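Long-range contacts in DspB (Aggregatibacter actinomycetemcomitans, PDB 1YHT), which probably hydrolyses N-acetylhexosamine linkages as a family 20 glycoside hydrolase, an activity that releases biofilms: residues R214-G219 and E233-S238; G266-N271 and E321-A326. All coordinates share one frame; numbering follows the deposited sequence.

How the contacts relate
Both contacts join neighbouring parallel strands of the same barrel. The centre of contact 1 is about 10 Å, that of contact 2 about 15 Å, from the centre of the chain; both are largely buried, contact 2 with a partly exposed margin at Thr268 and Ala323. They meet through adjacent strands 233-236 and 269-271, where Leu270 N lies 2.7 Å from Ile234 O and Tyr236 N 2.9 Å from Leu270 O, both probable hydrogen bonds. Contact 1 buries 631 Å² and draws on aromatic rings, amide and carboxylate bonds and a salt bridge. Contact 2 buries 342 Å²; small residues and main-chain bonds carry it, and strand 324-329 leads on to strand 18-24.

Contact 1: residues R214-G219 and E233-S238; sequences RMWNDG and EITYWS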
ATOM      1  N   ARG A 214       8.742   4.636  -0.710  1.00  8.16           N
ATOM      2  CA  ARG A 214       7.701   4.766   0.294  1.00  7.59           C
ATOM      3  C   ARG A 214       7.651   3.476   1.122  1.00  7.74           C
ATOM      4  O   ARG A 214       7.927   2.359   0.638  1.00  5.82           O
ATOM      5  CB  ARG A 214       6.342   5.110  -0.342  1.00  7.13           C
ATOM      6  CG  ARG A 214       6.297   6.497  -0.930  1.00  8.13           C
ATOM      7  CD  ARG A 214       5.548   7.530  -0.058  1.00  7.53           C
ATOM      8  NE  ARG A 214       5.774   8.886  -0.560  1.00  5.95           N
ATOM      9  CZ  ARG A 214       4.990   9.558  -1.410  1.00  8.70           C
ATOM     10  NH1 ARG A 214       3.825   9.059  -1.827  1.00  9.27           N
ATOM     11  NH2 ARG A 214       5.379  10.761  -1.852  1.00  9.08           N
ATOM     12  N   MET A 215       7.316   3.648   2.398  1.00  8.18           N
ATOM     13  CA  MET A 215       7.276   2.544   3.339  1.00  8.06           C
ATOM     14  C   MET A 215       6.307   2.772   4.493  1.00  7.49           C
ATOM     15  O   MET A 215       6.209   3.879   4.982  1.00  8.74           O
ATOM     16  CB  MET A 215       8.697   2.351   3.902  1.00  8.26           C
ATOM     17  CG  MET A 215       8.849   1.090   4.622  1.00  9.66           C
ATOM     18  SD  MET A 215      10.574   0.916   5.234  1.00 12.82           S
ATOM     19  CE  MET A 215      10.461   2.006   6.612  1.00 12.99           C
ATOM     20  N   TRP A 216       5.617   1.703   4.940  1.00  6.97           N
ATOM     21  CA  TRP A 216       4.729   1.741   6.093  1.00  7.82           C
ATOM     22  C   TRP A 216       5.575   2.014   7.367  1.00  8.49           C
ATOM     23  O   TRP A 216       6.771   1.700   7.393  1.00  8.63           O
ATOM     24  CB  TRP A 216       3.925   0.421   6.228  1.00  7.50           C
ATOM     25  CG  TRP A 216       2.964   0.120   5.106  1.00  6.73           C
ATOM     26  CD1 TRP A 216       3.014  -0.929   4.241  1.00  6.79           C
ATOM     27  CD2 TRP A 216       1.807   0.884   4.738  1.00  8.58           C
ATOM     28  NE1 TRP A 216       1.950  -0.875   3.361  1.00  7.33           N
ATOM     29  CE2 TRP A 216       1.200   0.227   3.643  1.00  4.63           C
ATOM     30  CE3 TRP A 216       1.181   2.015   5.282  1.00  5.80           C
ATOM     31  CZ2 TRP A 216       0.023   0.684   3.048  1.00  8.50           C
ATOM     32  CZ3 TRP A 216       0.034   2.463   4.721  1.00  7.54           C
ATOM     33  CH2 TRP A 216      -0.549   1.799   3.583  1.00  9.82           C
ATOM     34  N   ASN A 217       4.981   2.615   8.403  1.00  8.89           N
ATOM     35  CA  ASN A 217       5.791   2.988   9.605  1.00  9.27           C
ATOM     36  C   ASN A 217       6.134   1.880  10.599  1.00  9.23           C
ATOM     37  O   ASN A 217       6.844   2.127  11.540  1.00  9.59           O
ATOM     38  CB  ASN A 217       5.135   4.128  10.382  1.00  8.73           C
ATOM     39  CG  ASN A 217       3.831   3.731  10.991  1.00  9.20           C
ATOM     40  OD1 ASN A 217       2.835   3.598  10.294  1.00  8.52           O
ATOM     41  ND2 ASN A 217       3.824   3.508  12.310  1.00  7.91           N
ATOM     42  N   ASP A 218       5.631   0.670  10.388  1.00 10.52           N
ATOM     43  CA  ASP A 218       5.578  -0.339  11.423  1.00 10.57           C
ATOM     44  C   ASP A 218       6.969  -0.679  12.020  1.00 11.32           C
ATOM     45  O   ASP A 218       7.078  -0.953  13.222  1.00 11.18           O
ATOM     46  CB  ASP A 218       4.969  -1.648  10.928  1.00 10.03           C
ATOM     47  CG  ASP A 218       3.615  -1.492  10.307  1.00  9.65           C
ATOM     48  OD1 ASP A 218       2.754  -2.336  10.588  1.00  8.43           O
ATOM     49  OD2 ASP A 218       3.429  -0.541   9.509  1.00  8.42           O
ATOM     50  N   GLY A 219       7.990  -0.676  11.163  1.00 10.83           N
ATOM     51  CA  GLY A 219       9.329  -1.077  11.560  1.00 11.80           C
ATOM     52  C   GLY A 219      10.192   0.026  12.076  1.00 11.31           C
ATOM     53  O   GLY A 219      11.357  -0.182  12.322  1.00 10.29           O
ATOM     54  N   GLU A 233      10.445   7.617   2.434  1.00 10.13           N
ATOM     55  CA  GLU A 233       9.262   8.408   2.761  1.00 10.01           C
ATOM     56  C   GLU A 233       8.229   7.524   3.434  1.00  9.92           C
ATOM     57  O   GLU A 233       7.981   6.414   2.978  1.00 11.04           O
ATOM     58  CB  GLU A 233       8.707   9.113   1.513  1.00 10.64           C
ATOM     59  CG  GLU A 233       9.757   9.983   0.793  1.00  9.29           C
ATOM     60  CD  GLU A 233       9.266  10.726  -0.434  1.00 11.59           C
ATOM     61  OE1 GLU A 233       8.094  10.556  -0.836  1.00 14.95           O
ATOM     62  OE2 GLU A 233      10.073  11.487  -1.031  1.00 11.75           O
ATOM     63  N   ILE A 234       7.677   7.997   4.553  1.00  8.02           N
ATOM     64  CA  ILE A 234       6.862   7.159   5.406  1.00  8.29           C
ATOM     65  C   ILE A 234       5.355   7.383   5.208  1.00  8.66           C
ATOM     66  O   ILE A 234       4.873   8.544   5.243  1.00  9.76           O
ATOM     67  CB  ILE A 234       7.205   7.361   6.877  1.00  7.40           C
ATOM     68  CG1 ILE A 234       8.748   7.217   7.137  1.00  7.72           C
ATOM     69  CG2 ILE A 234       6.357   6.432   7.739  1.00  8.09           C
ATOM     70  CD1 ILE A 234       9.396   6.096   6.405  1.00  8.11           C
ATOM     71  N   THR A 235       4.636   6.277   4.998  1.00  7.68           N
ATOM     72  CA  THR A 235       3.165   6.256   5.034  1.00  7.99           C
ATOM     73  C   THR A 235       2.702   5.764   6.406  1.00  8.08           C
ATOM     74  O   THR A 235       2.716   4.562   6.696  1.00  8.63           O
ATOM     75  CB  THR A 235       2.560   5.411   3.819  1.00  8.15           C
ATOM     76  OG1 THR A 235       3.039   4.057   3.812  1.00  4.65           O
ATOM     77  CG2 THR A 235       2.963   6.038   2.554  1.00  7.58           C
ATOM     78  N   TYR A 236       2.347   6.724   7.271  1.00  9.67           N
ATOM     79  CA  TYR A 236       2.140   6.516   8.714  1.00  8.86           C
ATOM     80  C   TYR A 236       0.684   6.259   9.031  1.00  8.84           C
ATOM     81  O   TYR A 236      -0.145   7.201   9.024  1.00  9.56           O
ATOM     82  CB  TYR A 236       2.627   7.745   9.542  1.00  8.99           C
ATOM     83  CG  TYR A 236       2.931   7.390  10.986  1.00  7.81           C
ATOM     84  CD1 TYR A 236       4.253   7.293  11.446  1.00  9.50           C
ATOM     85  CD2 TYR A 236       1.916   7.058  11.878  1.00  8.11           C
ATOM     86  CE1 TYR A 236       4.555   6.894  12.776  1.00  7.87           C
ATOM     87  CE2 TYR A 236       2.195   6.686  13.184  1.00  9.80           C
ATOM     88  CZ  TYR A 236       3.525   6.636  13.654  1.00 10.70           C
ATOM     89  OH  TYR A 236       3.811   6.237  14.981  1.00 11.07           O
ATOM     90  N   TRP A 237       0.359   4.997   9.300  1.00  8.58           N
ATOM     91  CA  TRP A 237      -1.037   4.578   9.424  1.00  9.46           C
ATOM     92  C   TRP A 237      -1.561   4.376  10.848  1.00 10.53           C
ATOM     93  O   TRP A 237      -2.740   4.576  11.105  1.00  8.82           O
ATOM     94  CB  TRP A 237      -1.316   3.353   8.607  1.00  8.81           C
ATOM     95  CG  TRP A 237      -0.698   2.088   9.060  1.00  9.58           C
ATOM     96  CD1 TRP A 237       0.591   1.702   8.907  1.00  9.81           C
ATOM     97  CD2 TRP A 237      -1.361   1.016   9.720  1.00  8.76           C
ATOM     98  NE1 TRP A 237       0.781   0.460   9.434  1.00  9.00           N
ATOM     99  CE2 TRP A 237      -0.399   0.012   9.952  1.00  8.70           C
ATOM    100  CE3 TRP A 237      -2.675   0.806  10.140  1.00  9.90           C
ATOM    101  CZ2 TRP A 237      -0.710  -1.198  10.556  1.00  8.55           C
ATOM    102  CZ3 TRP A 237      -3.006  -0.412  10.749  1.00  9.67           C
ATOM    103  CH2 TRP A 237      -2.027  -1.398  10.955  1.00 10.76           C
ATOM    104  N   SER A 238      -0.668   3.946  11.741  1.00 11.07           N
ATOM    105  CA  SER A 238      -1.027   3.731  13.137  1.00 12.02           C
ATOM    106  C   SER A 238       0.236   3.690  14.008  1.00 12.69           C
ATOM    107  O   SER A 238       1.266   3.119  13.607  1.00 12.83           O
ATOM    108  CB  SER A 238      -1.759   2.406  13.254  1.00 10.70           C
ATOM    109  OG  SER A 238      -2.243   2.211  14.566  1.00 11.77           O
TER
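The amide of Asn217 lies over one face of the Tyr236 ring, the planes only 13° apart, with Asn217 ND2 3.4 Å from Tyr236 CZ. A chi1 of 66° sets Asn217 CG between the backbone N and the carbonyl carbon, 3.6 Å from Tyr236 CD1. Both amide ends are bonded to main chain, which fixes the amide's rotation: Trp237 N donates to Asn217 OD1 (3.0 Å), and Asn217 ND2 donates almost straight to Ser238 O (2.9 Å). At the edge of the Trp237 indole, NE1 gives a nearly linear bond to Asp218 OD2 (2.8 Å), while Asp218 OD1 is hydrogen-bonded to Glu184 N.

Over one face of the Trp216 ring, toward its rim, comes Thr235 OG1, 3.1 Å from Trp216 CE3; the hydroxyl is hydrogen-bonded to His179 NE2, and Trp216 NE1 to Glu114 OE2. The two tryptophans meet obliquely, planes at 79°. At the N-terminal end of the paired segments, Arg214 grips Glu233 side-on, NE and NH2 both reaching OE1 at 2.9 Å in a salt bridge. Main-chain bonds from Met215 N to Glu233 O and from Thr235 N to Met215 O confirm the parallel register.

Acetic acid beside Trp216 and glycerol near Trp237 are consistent with a pocket at the C-terminal ends of the strands, where TIM barrels, including family 20 glycoside hydrolases, carry their active site.

Contact 2: residues G266-N271 and E321-A326; sequences GFTVLN and EIAGAA
Leu270 places its CB and CG against the main chain of Gly324, and its CD1 reaches Ala323. Its CB is 3.9 Å from Gly324 O, and CG, set anti to the carbonyl carbon (chi1 -70°), stands 4.0 Å from Gly324 C. At the tip, Leu270 CD1 is 4.2 Å from Ala323 CB. The Ala323 methyl is approached more closely by Thr268, whose CG2 lies 3.6 Å from Ala323 CB.

Backbone bonds supply the rest. Ala323 N donates to Val269 O (2.9 Å), and Asn271 N to Gly324 O at the same length, nearly straight with an N-H...O angle of 174°; the pairing is parallel, Asn271 bridging Ala325. The bond from Ala326 N to Asn271 O is weak at 3.4 Å. Next to the Val269-Ala323 bond, a water accepts from Val269 N (2.9 Å); its very short approach to Glu321 O is doubtful.

The short axes of strands 269-271 and 324-326 diverge by 44°, consistent with the twist and coiling of a barrel sheet. Strand 269-271 has strand 233-236 as its other neighbour, and 324-329 pairs on with 18-24. Val269 and Ile322 pack on helix 259-264, Asn271 ND2 bonds Leu304 O and Val306 O, and Leu270 touches Phe49 of strand 49-53.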
ATOM      1  N   GLY A 266      13.336  14.973  10.379  1.00 16.09           N
ATOM      2  CA  GLY A 266      13.461  15.354   8.977  1.00 15.57           C
ATOM      3  C   GLY A 266      12.808  14.444   7.943  1.00 15.01           C
ATOM      4  O   GLY A 266      12.952  14.675   6.744  1.00 15.33           O
ATOM      5  N   PHE A 267      12.087  13.419   8.381  1.00 14.58           N
ATOM      6  CA  PHE A 267      11.465  12.500   7.443  1.00 13.20           C
ATOM      7  C   PHE A 267      10.312  13.136   6.729  1.00 12.70           C
ATOM      8  O   PHE A 267       9.518  13.872   7.319  1.00 11.57           O
ATOM      9  CB  PHE A 267      10.974  11.221   8.144  1.00 13.61           C
ATOM     10  CG  PHE A 267      12.076  10.236   8.420  1.00 13.29           C
ATOM     11  CD1 PHE A 267      12.394   9.258   7.510  1.00 13.13           C
ATOM     12  CD2 PHE A 267      12.816  10.321   9.590  1.00 12.73           C
ATOM     13  CE1 PHE A 267      13.434   8.363   7.756  1.00 14.15           C
ATOM     14  CE2 PHE A 267      13.859   9.426   9.865  1.00 15.50           C
ATOM     15  CZ  PHE A 267      14.167   8.440   8.971  1.00 15.70           C
ATOM     16  N   THR A 268      10.191  12.775   5.444  1.00 11.38           N
ATOM     17  CA  THR A 268       8.941  12.926   4.725  1.00 10.69           C
ATOM     18  C   THR A 268       7.942  11.929   5.271  1.00 10.14           C
ATOM     19  O   THR A 268       8.194  10.730   5.290  1.00  8.96           O
ATOM     20  CB  THR A 268       9.177  12.692   3.240  1.00 10.27           C
ATOM     21  OG1 THR A 268      10.116  13.670   2.796  1.00  8.56           O
ATOM     22  CG2 THR A 268       7.920  12.807   2.440  1.00 12.22           C
ATOM     23  N   VAL A 269       6.806  12.428   5.751  1.00 10.30           N
ATOM     24  CA  VAL A 269       5.786  11.555   6.279  1.00  9.68           C
ATOM     25  C   VAL A 269       4.413  11.963   5.721  1.00 10.47           C
ATOM     26  O   VAL A 269       4.003  13.129   5.843  1.00 11.41           O
ATOM     27  CB  VAL A 269       5.738  11.580   7.808  1.00  9.40           C
ATOM     28  CG1 VAL A 269       4.746  10.525   8.297  1.00 12.93           C
ATOM     29  CG2 VAL A 269       7.165  11.346   8.440  1.00  9.22           C
ATOM     30  N   LEU A 270       3.694  10.973   5.194  1.00  9.95           N
ATOM     31  CA  LEU A 270       2.282  11.120   4.806  1.00 10.03           C
ATOM     32  C   LEU A 270       1.408  10.462   5.854  1.00 10.20           C
ATOM     33  O   LEU A 270       1.728   9.373   6.349  1.00 10.17           O
ATOM     34  CB  LEU A 270       1.989  10.486   3.431  1.00  8.59           C
ATOM     35  CG  LEU A 270       2.583  11.175   2.208  1.00  7.65           C
ATOM     36  CD1 LEU A 270       4.109  10.889   2.094  1.00  9.17           C
ATOM     37  CD2 LEU A 270       1.864  10.744   0.934  1.00 10.00           C
ATOM     38  N   ASN A 271       0.302  11.126   6.161  1.00  8.73           N
ATOM     39  CA  ASN A 271      -0.588  10.698   7.186  1.00  9.36           C
ATOM     40  C   ASN A 271      -1.651   9.779   6.582  1.00  8.00           C
ATOM     41  O   ASN A 271      -2.473  10.193   5.789  1.00  7.71           O
ATOM     42  CB  ASN A 271      -1.229  11.941   7.837  1.00  9.09           C
ATOM     43  CG  ASN A 271      -2.106  11.605   9.046  1.00 10.49           C
ATOM     44  OD1 ASN A 271      -2.289  10.439   9.389  1.00 10.77           O
ATOM     45  ND2 ASN A 271      -2.633  12.649   9.718  1.00  8.98           N
ATOM     46  N   GLU A 321       4.715  20.729   7.830  1.00 19.60           N
ATOM     47  CA  GLU A 321       5.736  19.661   7.849  1.00 19.12           C
ATOM     48  C   GLU A 321       5.252  18.283   7.381  1.00 17.03           C
ATOM     49  O   GLU A 321       6.084  17.390   7.146  1.00 16.82           O
ATOM     50  CB  GLU A 321       6.291  19.502   9.269  1.00 18.89           C
ATOM     51  CG  GLU A 321       7.002  20.746   9.769  1.00 22.13           C
ATOM     52  CD  GLU A 321       7.767  20.510  11.069  1.00 25.59           C
ATOM     53  OE1 GLU A 321       7.353  19.650  11.873  1.00 28.46           O
ATOM     54  OE2 GLU A 321       8.775  21.208  11.289  1.00 29.55           O
ATOM     55  N   ILE A 322       3.937  18.085   7.363  1.00 14.96           N
ATOM     56  CA  ILE A 322       3.352  16.818   6.972  1.00 14.68           C
ATOM     57  C   ILE A 322       3.204  16.854   5.447  1.00 13.91           C
ATOM     58  O   ILE A 322       2.627  17.764   4.857  1.00 14.03           O
ATOM     59  CB  ILE A 322       2.010  16.504   7.713  1.00 15.55           C
ATOM     60  CG1 ILE A 322       2.256  16.292   9.209  1.00 14.86           C
ATOM     61  CG2 ILE A 322       1.349  15.261   7.094  1.00 14.27           C
ATOM     62  CD1 ILE A 322       0.969  16.352  10.064  1.00 16.69           C
ATOM     63  N   ALA A 323       3.771  15.860   4.794  1.00 13.40           N
ATOM     64  CA  ALA A 323       3.950  15.902   3.346  1.00 13.28           C
ATOM     65  C   ALA A 323       2.607  15.682   2.590  1.00 12.58           C
ATOM     66  O   ALA A 323       2.451  16.115   1.479  1.00 13.20           O
ATOM     67  CB  ALA A 323       5.005  14.871   2.957  1.00 14.27           C
ATOM     68  N   GLY A 324       1.621  15.095   3.248  1.00 12.07           N
ATOM     69  CA  GLY A 324       0.367  14.705   2.580  1.00 11.17           C
ATOM     70  C   GLY A 324      -0.407  13.648   3.342  1.00 10.03           C
ATOM     71  O   GLY A 324      -0.187  13.463   4.552  1.00  9.24           O
ATOM     72  N   ALA A 325      -1.303  12.953   2.619  1.00  8.53           N
ATOM     73  CA  ALA A 325      -2.284  12.028   3.211  1.00  8.80           C
ATOM     74  C   ALA A 325      -2.955  11.244   2.139  1.00  9.00           C
ATOM     75  O   ALA A 325      -2.961  11.649   0.971  1.00 10.53           O
ATOM     76  CB  ALA A 325      -3.347  12.798   4.012  1.00  8.59           C
ATOM     77  N   ALA A 326      -3.506  10.106   2.510  1.00  9.93           N
ATOM     78  CA  ALA A 326      -4.300   9.309   1.564  1.00  9.23           C
ATOM     79  C   ALA A 326      -5.466   8.662   2.249  1.00  8.14           C
ATOM     80  O   ALA A 326      -5.382   8.327   3.427  1.00  9.27           O
ATOM     81  CB  ALA A 326      -3.439   8.259   0.933  1.00  9.43           C
TER
HETATM   82  O   HOH W   1       6.878  15.371   5.891  1.00 10.05           O